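Side-chain contacts in TRAP dicarboxylate transporter, DctP subunit (Sulfurospirillum deleyianum, PDB 4OVS), which probably serves as the periplasmic solute-binding subunit of a TRAP transporter, capturing succinate and perhaps related dicarboxylates: residues G73-A78 and A87-S92; S92-T95 and E100-L103; I127-V132 and L140-A145. All coordinates share one frame; numbering follows the deposited sequence.

Contact 1 (G73-A78 and A87-S92); sequences GEEMKA and AMPSFS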
ATOM      1  N   GLY A  73      -1.547  13.552   0.446  1.00 29.84           N
ATOM      2  CA  GLY A  73      -0.937  14.688   1.117  1.00 36.04           C
ATOM      3  C   GLY A  73      -1.846  15.398   2.088  1.00 32.28           C
ATOM      4  O   GLY A  73      -1.392  16.266   2.830  1.00 39.78           O
ATOM      5  N   GLU A  74      -3.132  15.059   2.059  1.00 29.57           N
ATOM      6  CA  GLU A  74      -4.130  15.765   2.843  1.00 28.07           C
ATOM      7  C   GLU A  74      -4.901  14.876   3.824  1.00 31.77           C
ATOM      8  O   GLU A  74      -5.484  15.395   4.776  1.00 29.79           O
ATOM      9  CB  GLU A  74      -5.104  16.518   1.939  1.00 35.79           C
ATOM     10  CG  GLU A  74      -4.445  17.440   0.911  1.00 38.31           C
ATOM     11  CD  GLU A  74      -4.160  16.729  -0.396  1.00 40.67           C
ATOM     12  OE1 GLU A  74      -4.979  15.868  -0.792  1.00 40.45           O
ATOM     13  OE2 GLU A  74      -3.118  17.006  -1.023  1.00 40.71           O
ATOM     14  N   GLU A  75      -4.867  13.553   3.650  1.00 30.01           N
ATOM     15  CA  GLU A  75      -5.750  12.692   4.449  1.00 24.61           C
ATOM     16  C   GLU A  75      -5.409  12.701   5.932  1.00 28.09           C
ATOM     17  O   GLU A  75      -6.296  12.579   6.756  1.00 27.33           O
ATOM     18  CB  GLU A  75      -5.827  11.238   3.916  1.00 27.91           C
ATOM     19  CG  GLU A  75      -4.508  10.534   3.867  1.00 27.19           C
ATOM     20  CD  GLU A  75      -4.590   9.138   3.295  1.00 28.57           C
ATOM     21  OE1 GLU A  75      -5.728   8.611   3.081  1.00 23.72           O
ATOM     22  OE2 GLU A  75      -3.507   8.575   3.056  1.00 21.31           O
HETATM   23  N   MSE A  76      -4.144  12.802   6.283  1.00 26.47           N
HETATM   24  CA  MSE A  76      -3.784  12.654   7.682  1.00 35.87           C
HETATM   25  C   MSE A  76      -4.338  13.820   8.526  1.00 36.67           C
HETATM   26  O   MSE A  76      -5.027  13.619   9.543  1.00 32.94           O
HETATM   27  CB  MSE A  76      -2.267  12.553   7.835  1.00 34.50           C
HETATM   28  CG  MSE A  76      -1.670  11.332   7.189  1.00 32.33           C
HETATM   29 SE   MSE A  76      -2.287   9.613   8.018  1.00 46.72          SE
HETATM   30  CE  MSE A  76      -0.647   8.603   7.779  1.00 42.51           C
ATOM     31  N   LYS A  77      -4.024  15.035   8.102  1.00 35.36           N
ATOM     32  CA  LYS A  77      -4.502  16.229   8.776  1.00 33.67           C
ATOM     33  C   LYS A  77      -6.022  16.159   8.848  1.00 34.27           C
ATOM     34  O   LYS A  77      -6.634  16.522   9.831  1.00 32.42           O
ATOM     35  CB  LYS A  77      -4.088  17.469   7.960  1.00 40.60           C
ATOM     36  CG  LYS A  77      -4.754  18.769   8.400  1.00 46.75           C
ATOM     37  CD  LYS A  77      -5.178  19.660   7.229  1.00 52.63           C
ATOM     38  CE  LYS A  77      -5.196  21.157   7.661  1.00 57.05           C
ATOM     39  NZ  LYS A  77      -5.181  22.145   6.522  1.00 58.29           N
ATOM     40  N   ALA A  78      -6.630  15.699   7.761  1.00 36.11           N
ATOM     41  CA  ALA A  78      -8.070  15.610   7.695  1.00 32.38           C
ATOM     42  C   ALA A  78      -8.586  14.760   8.824  1.00 26.24           C
ATOM     43  O   ALA A  78      -9.588  15.073   9.408  1.00 29.98           O
ATOM     44  CB  ALA A  78      -8.509  15.003   6.335  1.00 32.03           C
ATOM     45  N   ALA A  87      -9.573   6.087   7.322  1.00 22.52           N
ATOM     46  CA  ALA A  87      -8.661   5.959   6.222  1.00 20.82           C
ATOM     47  C   ALA A  87      -7.931   4.588   6.231  1.00 23.10           C
ATOM     48  O   ALA A  87      -7.997   3.823   7.224  1.00 23.67           O
ATOM     49  CB  ALA A  87      -7.698   7.079   6.212  1.00 24.87           C
HETATM   50  N   MSE A  88      -7.264   4.257   5.124  1.00 21.07           N
HETATM   51  CA  MSE A  88      -6.493   3.012   5.036  1.00 22.03           C
HETATM   52  C   MSE A  88      -5.154   3.179   4.330  1.00 18.20           C
HETATM   53  O   MSE A  88      -4.905   2.566   3.289  1.00 25.31           O
HETATM   54  CB  MSE A  88      -7.309   1.946   4.370  1.00 19.32           C
HETATM   55  CG  MSE A  88      -8.615   1.627   5.015  1.00 22.97           C
HETATM   56 SE   MSE A  88     -10.071   2.678   4.203  1.00 35.26          SE
HETATM   57  CE  MSE A  88     -11.554   1.731   4.968  1.00 22.05           C
ATOM     58  N   PRO A  89      -4.296   4.034   4.871  1.00 20.40           N
ATOM     59  CA  PRO A  89      -3.040   4.444   4.228  1.00 27.68           C
ATOM     60  C   PRO A  89      -2.049   3.328   4.118  1.00 23.83           C
ATOM     61  O   PRO A  89      -2.043   2.464   4.971  1.00 23.95           O
ATOM     62  CB  PRO A  89      -2.505   5.524   5.172  1.00 24.40           C
ATOM     63  CG  PRO A  89      -3.696   5.989   5.896  1.00 23.03           C
ATOM     64  CD  PRO A  89      -4.552   4.809   6.087  1.00 24.07           C
ATOM     65  N   SER A  90      -1.218   3.311   3.074  1.00 25.16           N
ATOM     66  CA  SER A  90      -0.163   2.299   3.000  1.00 22.57           C
ATOM     67  C   SER A  90       0.901   2.591   4.083  1.00 29.46           C
ATOM     68  O   SER A  90       0.991   3.702   4.590  1.00 24.24           O
ATOM     69  CB  SER A  90       0.488   2.269   1.640  1.00 23.20           C
ATOM     70  OG  SER A  90       1.278   3.418   1.465  1.00 28.10           O
ATOM     71  N   PHE A  91       1.702   1.582   4.422  1.00 32.56           N
ATOM     72  CA  PHE A  91       2.696   1.712   5.482  1.00 33.05           C
ATOM     73  C   PHE A  91       3.604   2.923   5.260  1.00 30.11           C
ATOM     74  O   PHE A  91       3.965   3.649   6.186  1.00 26.84           O
ATOM     75  CB  PHE A  91       3.528   0.407   5.582  1.00 32.54           C
ATOM     76  CG  PHE A  91       2.694  -0.854   5.838  1.00 21.85           C
ATOM     77  CD1 PHE A  91       1.535  -0.793   6.577  1.00 23.11           C
ATOM     78  CD2 PHE A  91       3.057  -2.065   5.286  1.00 28.97           C
ATOM     79  CE1 PHE A  91       0.762  -1.907   6.770  1.00 27.23           C
ATOM     80  CE2 PHE A  91       2.284  -3.188   5.462  1.00 28.19           C
ATOM     81  CZ  PHE A  91       1.156  -3.120   6.221  1.00 27.94           C
ATOM     82  N   SER A  92       4.025   3.115   4.034  1.00 22.67           N
ATOM     83  CA  SER A  92       4.931   4.241   3.700  1.00 30.87           C
ATOM     84  C   SER A  92       4.363   5.590   4.124  1.00 28.16           C
ATOM     85  O   SER A  92       5.106   6.515   4.433  1.00 25.91           O
ATOM     86  CB  SER A  92       5.177   4.331   2.181  1.00 25.82           C
ATOM     87  OG  SER A  92       5.893   3.214   1.666  1.00 26.14           O
TER
HETATM   88  O   HOH W   1      -6.953   6.291   3.023  1.00 23.41           O

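Contact 2 (S92-T95 and E100-L103); sequences SKFT and EMQL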
ATOM      1  N   SER A  92       4.025   3.115   4.034  1.00 22.67           N
ATOM      2  CA  SER A  92       4.931   4.241   3.700  1.00 30.87           C
ATOM      3  C   SER A  92       4.363   5.590   4.124  1.00 28.16           C
ATOM      4  O   SER A  92       5.106   6.515   4.433  1.00 25.91           O
ATOM      5  CB  SER A  92       5.177   4.331   2.181  1.00 25.82           C
ATOM      6  OG  SER A  92       5.893   3.214   1.666  1.00 26.14           O
ATOM      7  N   LYS A  93       3.044   5.700   4.104  1.00 25.44           N
ATOM      8  CA  LYS A  93       2.363   6.939   4.362  1.00 26.08           C
ATOM      9  C   LYS A  93       2.477   7.331   5.848  1.00 32.31           C
ATOM     10  O   LYS A  93       2.287   8.477   6.191  1.00 28.91           O
ATOM     11  CB  LYS A  93       0.898   6.827   3.944  1.00 31.48           C
ATOM     12  CG  LYS A  93       0.662   6.392   2.506  1.00 32.44           C
ATOM     13  CD  LYS A  93       0.950   7.472   1.481  1.00 30.97           C
ATOM     14  CE  LYS A  93       1.273   6.879   0.100  1.00 31.35           C
ATOM     15  NZ  LYS A  93       0.127   6.277  -0.604  1.00 23.68           N
ATOM     16  N   PHE A  94       2.819   6.375   6.706  1.00 26.16           N
ATOM     17  CA  PHE A  94       2.995   6.618   8.141  1.00 30.07           C
ATOM     18  C   PHE A  94       4.427   6.964   8.545  1.00 35.02           C
ATOM     19  O   PHE A  94       4.701   7.303   9.704  1.00 32.25           O
ATOM     20  CB  PHE A  94       2.603   5.362   8.939  1.00 24.96           C
ATOM     21  CG  PHE A  94       1.115   5.044   8.919  1.00 28.09           C
ATOM     22  CD1 PHE A  94       0.255   5.593   9.862  1.00 25.40           C
ATOM     23  CD2 PHE A  94       0.589   4.184   7.967  1.00 28.58           C
ATOM     24  CE1 PHE A  94      -1.082   5.301   9.864  1.00 26.93           C
ATOM     25  CE2 PHE A  94      -0.774   3.883   7.959  1.00 23.16           C
ATOM     26  CZ  PHE A  94      -1.604   4.436   8.895  1.00 25.11           C
ATOM     27  N   THR A  95       5.358   6.855   7.614  1.00 36.98           N
ATOM     28  CA  THR A  95       6.763   6.843   8.010  1.00 38.67           C
ATOM     29  C   THR A  95       7.313   8.178   8.522  1.00 37.43           C
ATOM     30  O   THR A  95       8.353   8.190   9.155  1.00 35.73           O
ATOM     31  CB  THR A  95       7.671   6.242   6.903  1.00 36.99           C
ATOM     32  OG1 THR A  95       7.689   7.083   5.735  1.00 33.41           O
ATOM     33  CG2 THR A  95       7.179   4.813   6.535  1.00 32.58           C
ATOM     34  N   GLU A 100       9.546   3.855  12.291  1.00 38.34           N
ATOM     35  CA  GLU A 100       9.741   2.406  12.334  1.00 39.07           C
ATOM     36  C   GLU A 100       8.853   1.657  11.337  1.00 34.08           C
ATOM     37  O   GLU A 100       9.144   0.519  10.973  1.00 32.43           O
ATOM     38  CB  GLU A 100       9.514   1.849  13.760  1.00 40.30           C
ATOM     39  CG  GLU A 100      10.499   2.352  14.798  1.00 42.08           C
ATOM     40  CD  GLU A 100      10.061   3.658  15.437  1.00 46.11           C
ATOM     41  OE1 GLU A 100      10.441   3.940  16.600  1.00 44.84           O
ATOM     42  OE2 GLU A 100       9.336   4.415  14.767  1.00 43.80           O
HETATM   43  N   MSE A 101       7.763   2.281  10.913  1.00 38.53           N
HETATM   44  CA  MSE A 101       6.888   1.626   9.949  1.00 35.01           C
HETATM   45  C   MSE A 101       7.660   1.356   8.654  1.00 36.09           C
HETATM   46  O   MSE A 101       7.227   0.566   7.816  1.00 31.76           O
HETATM   47  CB  MSE A 101       5.667   2.475   9.660  1.00 39.91           C
HETATM   48  CG  MSE A 101       4.576   1.735   8.899  1.00 40.70           C
HETATM   49 SE   MSE A 101       3.570   0.480   9.998  1.00 47.45          SE
HETATM   50  CE  MSE A 101       2.716   1.808  11.112  1.00 42.74           C
ATOM     51  N   GLN A 102       8.817   1.996   8.485  1.00 39.93           N
ATOM     52  CA  GLN A 102       9.641   1.721   7.303  1.00 37.61           C
ATOM     53  C   GLN A 102      10.134   0.286   7.268  1.00 37.17           C
ATOM     54  O   GLN A 102      10.611  -0.195   6.234  1.00 37.19           O
ATOM     55  CB  GLN A 102      10.825   2.675   7.219  1.00 37.07           C
ATOM     56  CG  GLN A 102      10.423   4.045   6.858  1.00 35.26           C
ATOM     57  CD  GLN A 102      11.603   4.970   6.804  1.00 45.02           C
ATOM     58  OE1 GLN A 102      12.039   5.379   5.724  1.00 42.94           O
ATOM     59  NE2 GLN A 102      12.136   5.316   7.976  1.00 48.35           N
ATOM     60  N   LEU A 103      10.048  -0.405   8.396  1.00 31.44           N
ATOM     61  CA  LEU A 103      10.369  -1.824   8.433  1.00 32.43           C
ATOM     62  C   LEU A 103       9.682  -2.613   7.289  1.00 27.51           C
ATOM     63  O   LEU A 103      10.310  -3.391   6.614  1.00 25.84           O
ATOM     64  CB  LEU A 103       9.951  -2.400   9.778  1.00 36.99           C
ATOM     65  CG  LEU A 103       9.981  -3.905   9.990  1.00 36.34           C
ATOM     66  CD1 LEU A 103      11.392  -4.463  10.040  1.00 36.36           C
ATOM     67  CD2 LEU A 103       9.268  -4.148  11.285  1.00 41.18           C
TER
HETATM   68  O   HOH W   2      10.193   8.169   5.875  1.00 40.13           O

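Contact 3 (I127-V132 and L140-A145); sequences ILKDKV and LDYWDA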
ATOM      1  N   ILE A 127       3.399  -4.021  17.882  1.00 27.91           N
ATOM      2  CA  ILE A 127       4.313  -2.959  18.280  1.00 28.99           C
ATOM      3  C   ILE A 127       4.117  -1.739  17.395  1.00 33.55           C
ATOM      4  O   ILE A 127       4.088  -0.616  17.886  1.00 31.39           O
ATOM      5  CB  ILE A 127       5.754  -3.412  18.190  1.00 30.67           C
ATOM      6  CG1 ILE A 127       6.139  -4.203  19.438  1.00 38.19           C
ATOM      7  CG2 ILE A 127       6.684  -2.203  18.053  1.00 36.22           C
ATOM      8  CD1 ILE A 127       7.352  -5.123  19.231  1.00 39.08           C
ATOM      9  N   LEU A 128       3.983  -1.941  16.082  1.00 34.33           N
ATOM     10  CA  LEU A 128       3.806  -0.787  15.175  1.00 28.13           C
ATOM     11  C   LEU A 128       2.402  -0.164  15.280  1.00 33.15           C
ATOM     12  O   LEU A 128       2.265   1.042  15.222  1.00 32.51           O
ATOM     13  CB  LEU A 128       4.154  -1.158  13.746  1.00 33.09           C
ATOM     14  CG  LEU A 128       5.663  -1.390  13.752  1.00 38.35           C
ATOM     15  CD1 LEU A 128       6.024  -2.443  12.789  1.00 40.63           C
ATOM     16  CD2 LEU A 128       6.427  -0.135  13.470  1.00 39.22           C
ATOM     17  N   LYS A 129       1.366  -0.969  15.460  1.00 27.25           N
ATOM     18  CA  LYS A 129       0.048  -0.402  15.758  1.00 33.69           C
ATOM     19  C   LYS A 129       0.143   0.526  16.979  1.00 34.43           C
ATOM     20  O   LYS A 129      -0.411   1.619  17.010  1.00 33.32           O
ATOM     21  CB  LYS A 129      -0.975  -1.507  16.088  1.00 30.79           C
ATOM     22  CG  LYS A 129      -1.414  -2.379  14.945  1.00 33.00           C
ATOM     23  CD  LYS A 129      -2.620  -3.198  15.339  1.00 29.34           C
ATOM     24  CE  LYS A 129      -2.999  -4.145  14.248  1.00 34.52           C
ATOM     25  NZ  LYS A 129      -4.245  -4.932  14.546  1.00 35.20           N
ATOM     26  N   ASP A 130       0.817   0.051  18.014  1.00 36.88           N
ATOM     27  CA  ASP A 130       0.828   0.785  19.272  1.00 36.88           C
ATOM     28  C   ASP A 130       1.482   2.154  19.089  1.00 35.78           C
ATOM     29  O   ASP A 130       1.076   3.150  19.694  1.00 30.68           O
ATOM     30  CB  ASP A 130       1.527  -0.022  20.373  1.00 32.82           C
ATOM     31  CG  ASP A 130       0.682  -1.195  20.870  1.00 37.57           C
ATOM     32  OD1 ASP A 130      -0.509  -1.336  20.477  1.00 34.59           O
ATOM     33  OD2 ASP A 130       1.209  -1.976  21.697  1.00 45.42           O
ATOM     34  N   LYS A 131       2.485   2.200  18.234  1.00 35.69           N
ATOM     35  CA  LYS A 131       3.177   3.455  17.932  1.00 39.39           C
ATOM     36  C   LYS A 131       2.275   4.457  17.216  1.00 37.07           C
ATOM     37  O   LYS A 131       2.333   5.648  17.463  1.00 35.60           O
ATOM     38  CB  LYS A 131       4.423   3.171  17.089  1.00 39.12           C
ATOM     39  CG  LYS A 131       5.470   2.364  17.856  1.00 40.68           C
ATOM     40  CD  LYS A 131       6.784   2.231  17.092  1.00 38.46           C
ATOM     41  CE  LYS A 131       7.814   1.460  17.885  1.00 40.06           C
ATOM     42  NZ  LYS A 131       8.568   2.373  18.761  1.00 42.41           N
ATOM     43  N   VAL A 132       1.457   3.956  16.309  1.00 30.05           N
ATOM     44  CA  VAL A 132       0.525   4.787  15.561  1.00 34.21           C
ATOM     45  C   VAL A 132      -0.536   5.285  16.525  1.00 29.85           C
ATOM     46  O   VAL A 132      -0.937   6.442  16.486  1.00 28.36           O
ATOM     47  CB  VAL A 132      -0.124   3.963  14.431  1.00 33.51           C
ATOM     48  CG1 VAL A 132      -1.244   4.747  13.726  1.00 35.71           C
ATOM     49  CG2 VAL A 132       0.962   3.521  13.446  1.00 30.06           C
ATOM     50  N   LEU A 140      -6.622   0.199  13.746  1.00 25.35           N
ATOM     51  CA  LEU A 140      -7.422  -1.006  13.763  1.00 24.29           C
ATOM     52  C   LEU A 140      -6.599  -2.124  13.119  1.00 34.41           C
ATOM     53  O   LEU A 140      -5.584  -2.515  13.681  1.00 39.66           O
ATOM     54  CB  LEU A 140      -8.754  -0.768  13.057  1.00 27.08           C
ATOM     55  CG  LEU A 140      -9.716   0.237  13.665  1.00 29.80           C
ATOM     56  CD1 LEU A 140     -10.900   0.525  12.766  1.00 33.28           C
ATOM     57  CD2 LEU A 140     -10.213  -0.272  14.951  1.00 33.13           C
ATOM     58  N   ASP A 141      -6.985  -2.610  11.934  1.00 32.84           N
ATOM     59  CA  ASP A 141      -6.426  -3.848  11.372  1.00 29.66           C
ATOM     60  C   ASP A 141      -5.478  -3.627  10.183  1.00 28.44           C
ATOM     61  O   ASP A 141      -5.566  -2.641   9.508  1.00 21.95           O
ATOM     62  CB  ASP A 141      -7.532  -4.700  10.747  1.00 40.65           C
ATOM     63  CG  ASP A 141      -8.450  -5.331  11.754  1.00 44.86           C
ATOM     64  OD1 ASP A 141      -7.922  -6.006  12.682  1.00 48.30           O
ATOM     65  OD2 ASP A 141      -9.704  -5.169  11.590  1.00 46.66           O
ATOM     66  N   TYR A 142      -4.633  -4.605   9.887  1.00 21.61           N
ATOM     67  CA  TYR A 142      -3.891  -4.581   8.645  1.00 20.68           C
ATOM     68  C   TYR A 142      -4.650  -5.226   7.495  1.00 23.34           C
ATOM     69  O   TYR A 142      -5.275  -6.298   7.670  1.00 23.39           O
ATOM     70  CB  TYR A 142      -2.573  -5.315   8.807  1.00 24.55           C
ATOM     71  CG  TYR A 142      -1.618  -4.679   9.795  1.00 26.35           C
ATOM     72  CD1 TYR A 142      -0.920  -3.552   9.454  1.00 24.25           C
ATOM     73  CD2 TYR A 142      -1.389  -5.231  11.040  1.00 28.01           C
ATOM     74  CE1 TYR A 142      -0.022  -2.969  10.321  1.00 29.15           C
ATOM     75  CE2 TYR A 142      -0.487  -4.637  11.937  1.00 29.51           C
ATOM     76  CZ  TYR A 142       0.200  -3.508  11.561  1.00 29.45           C
ATOM     77  OH  TYR A 142       1.111  -2.890  12.422  1.00 32.41           O
ATOM     78  N   TRP A 143      -4.553  -4.557   6.336  1.00 23.52           N
ATOM     79  CA  TRP A 143      -5.059  -5.006   5.028  1.00 19.63           C
ATOM     80  C   TRP A 143      -3.917  -5.233   4.039  1.00 20.82           C
ATOM     81  O   TRP A 143      -2.862  -4.625   4.179  1.00 23.02           O
ATOM     82  CB  TRP A 143      -5.998  -3.962   4.456  1.00 17.65           C
ATOM     83  CG  TRP A 143      -7.360  -3.878   5.062  1.00 15.70           C
ATOM     84  CD1 TRP A 143      -7.784  -4.445   6.225  1.00 22.61           C
ATOM     85  CD2 TRP A 143      -8.465  -3.130   4.556  1.00 16.63           C
ATOM     86  NE1 TRP A 143      -9.115  -4.139   6.438  1.00 19.94           N
ATOM     87  CE2 TRP A 143      -9.552  -3.333   5.424  1.00 17.90           C
ATOM     88  CE3 TRP A 143      -8.662  -2.336   3.406  1.00 15.79           C
ATOM     89  CZ2 TRP A 143     -10.820  -2.786   5.188  1.00 16.59           C
ATOM     90  CZ3 TRP A 143      -9.901  -1.819   3.178  1.00 15.08           C
ATOM     91  CH2 TRP A 143     -10.973  -2.048   4.053  1.00 15.08           C
ATOM     92  N   ASP A 144      -4.145  -6.097   3.020  1.00 20.99           N
ATOM     93  CA  ASP A 144      -3.125  -6.578   2.080  1.00 18.91           C
ATOM     94  C   ASP A 144      -3.348  -5.885   0.714  1.00 18.91           C
ATOM     95  O   ASP A 144      -4.495  -5.712   0.310  1.00 19.79           O
ATOM     96  CB  ASP A 144      -3.357  -8.080   1.834  1.00 20.08           C
ATOM     97  CG  ASP A 144      -2.318  -8.713   0.953  1.00 22.91           C
ATOM     98  OD1 ASP A 144      -1.241  -8.127   0.708  1.00 25.60           O
ATOM     99  OD2 ASP A 144      -2.569  -9.866   0.504  1.00 29.14           O
ATOM    100  N   ALA A 145      -2.273  -5.492   0.055  1.00 22.27           N
ATOM    101  CA  ALA A 145      -2.331  -5.169  -1.368  1.00 20.79           C
ATOM    102  C   ALA A 145      -1.610  -6.254  -2.116  1.00 21.86           C
ATOM    103  O   ALA A 145      -2.248  -7.077  -2.714  1.00 22.89           O
ATOM    104  CB  ALA A 145      -1.744  -3.751  -1.701  1.00 24.33           C
TER
HETATM  105  O   HOH W   3      -5.145  -6.898  11.873  1.00 39.66           O

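Contact 1 (G73-A78 and A87-S92)
E75 reaches toward P89 and A87 with its carboxylate, and the polar part of this contact runs through a water. Water 1 donates to E75 OE1 at 2.6 Å and accepts from M88 N at 2.9 Å, so the water takes up the M88 N-H, and E75 OE1 in turn accepts from the water. Glutamate suits the place because it is long enough to reach from the helix and supplies the acceptor that the water needs.

The remaining contacts are van der Waals. E75 OE2 meets the CB-CG side of the P89 ring, 3.8 Å from P89 CG, the two side chains crossing obliquely, while E75 OE1 sits 4.0 Å from A87 CB. With CG set between its backbone N and carbonyl carbon (chi1 59°) and the chain extended from there, E75 carries its carboxylate out to the loop after strand 86-87. Selenomethionine M76 adds a looser apolar touch, its SE 4.4 Å from P89 CG. A87 offers just a methyl to E75 OE1, and P89 a compact ring to E75 OE2. P89 also packs on I239 of strand 233-241, and M88 O accepts a bond from K40 NZ, the ammonium of a succinate-binding residue.

The helix 75-81 belongs to the beta-alpha-beta crossover joining strands 59-64 and 86-87, characteristic of the type 2 periplasmic binding fold; the chain leaving strand 86-87 passes beside the succinate pocket.

Contact 2 (S92-T95 and E100-L103)
T95 and Q102 meet through their aliphatic parts: the methyl T95 CG2 lies 3.3 Å from Q102 CG, a tight approach, with the two side chains crossing at about a right angle. The same methyl reaches selenomethionine M101, 4.2 Å from M101 CB. Beside it, F94 CB packs on M101 CG at 4.1 Å. M101 leaves its backbone with CG anti to N (chi1 -168°) and then bends at chi2 and chi3, which curls its CE back to F94 CB and obliquely to the phenyl ring. A flexible, unbranched residue can follow such a path, whereas the branched T95 offers a compact methyl for the neighbouring turn.

Both segments belong to the long connection between strand 86-87 and helix 113-120, where the chain makes two short helical turns facing each other; the second includes 3-10 residues 100-101, and L103 N bonds to E100 O.

What directs the T95 methyl is its hydroxyl. OG1 sits between the backbone N and the carbonyl carbon (chi1 66°) and donates to S92 O at 2.9 Å, with a C=O...donor angle of 142°; T95 N reaches that oxygen from the same face, so one carbonyl is gripped twice. Water 2 donates to T95 OG1 at 2.7 Å and, weakly, to Q102 OE1. The amide of Q102 is positioned more firmly from outside: OE1 accepts from V175 N of helix 174-181 and NE2 donates to P99 O. Between S92 and F94, K93 points its CB away from residues 100-103, and its NZ hydrogen-bonds succinate and forms a salt bridge with D72.

Contact 3 (I127-V132 and L140-A145)
K129 lies obliquely against the ring of Y142, its aliphatic chain running past the phenol and its ammonium going on to the backbone of the strand. The closest approach is K129 CE to Y142 CE2, 3.4 Å, while nearer the root of the lysine K129 CG is 3.6 Å from Y142 OH. The chain is extended beyond CG, with chi2 to chi4 all near 180°, which carries NZ past the ring to L140 O. There K129 NZ donates at 2.9 Å; the C=O...donor angle is 142° and the nitrogen stands 28° out of the carbonyl plane. Lysine fits because its long apolar stem can run past an aromatic ring before its head reaches a polar partner.

On the helix, L128 CB touches Y142 OH at 3.7 Å. This hydroxyl has its hydrogen-bonding partner in G125 O, one turn earlier on helix 123-134, which ties the tip of the tyrosine to the helix. The axes of helix 127-132 and strand 140-145 are 10.2 Å apart at closest approach, their directions 124° apart, as the helix covers one flank of the sheet strand 137-152.

D141, whose CB points away from the helix, turns OD1 to within 4.3 Å of K129 NZ, too far for a salt bridge. Water 3 donates to D141 OD1 at 3.0 Å and accepts from Y142 N; D141 OD2 pairs with T264 OG1. K129 NZ has one direct bond, to L140 O, and a weak one to the water; the D141 carboxylate nearby would probably favour the charged form of the lysine.

The three contacts pack against one another on the side of the succinate pocket. Contacts 1 and 2 share S92 and touch where M76 CE packs 3.8 Å from F94 CD1. Contact 3 joins contact 1 through the rings of F91 and Y142, with F91 CE1 3.6 Å from Y142 CD1, and joins contact 2 through M101 CE, 3.4 Å from V132 CG2, and a salt bridge of 3.3 Å between E100 OE1 and K131 NZ. Measured to bound succinate, the side chain of P89 in contact 1 is about 7 Å away, that of F94 in contact 2 about 10 Å, and that of Y142 in contact 3 about 13 Å; K93 of contact 2 bonds the succinate directly.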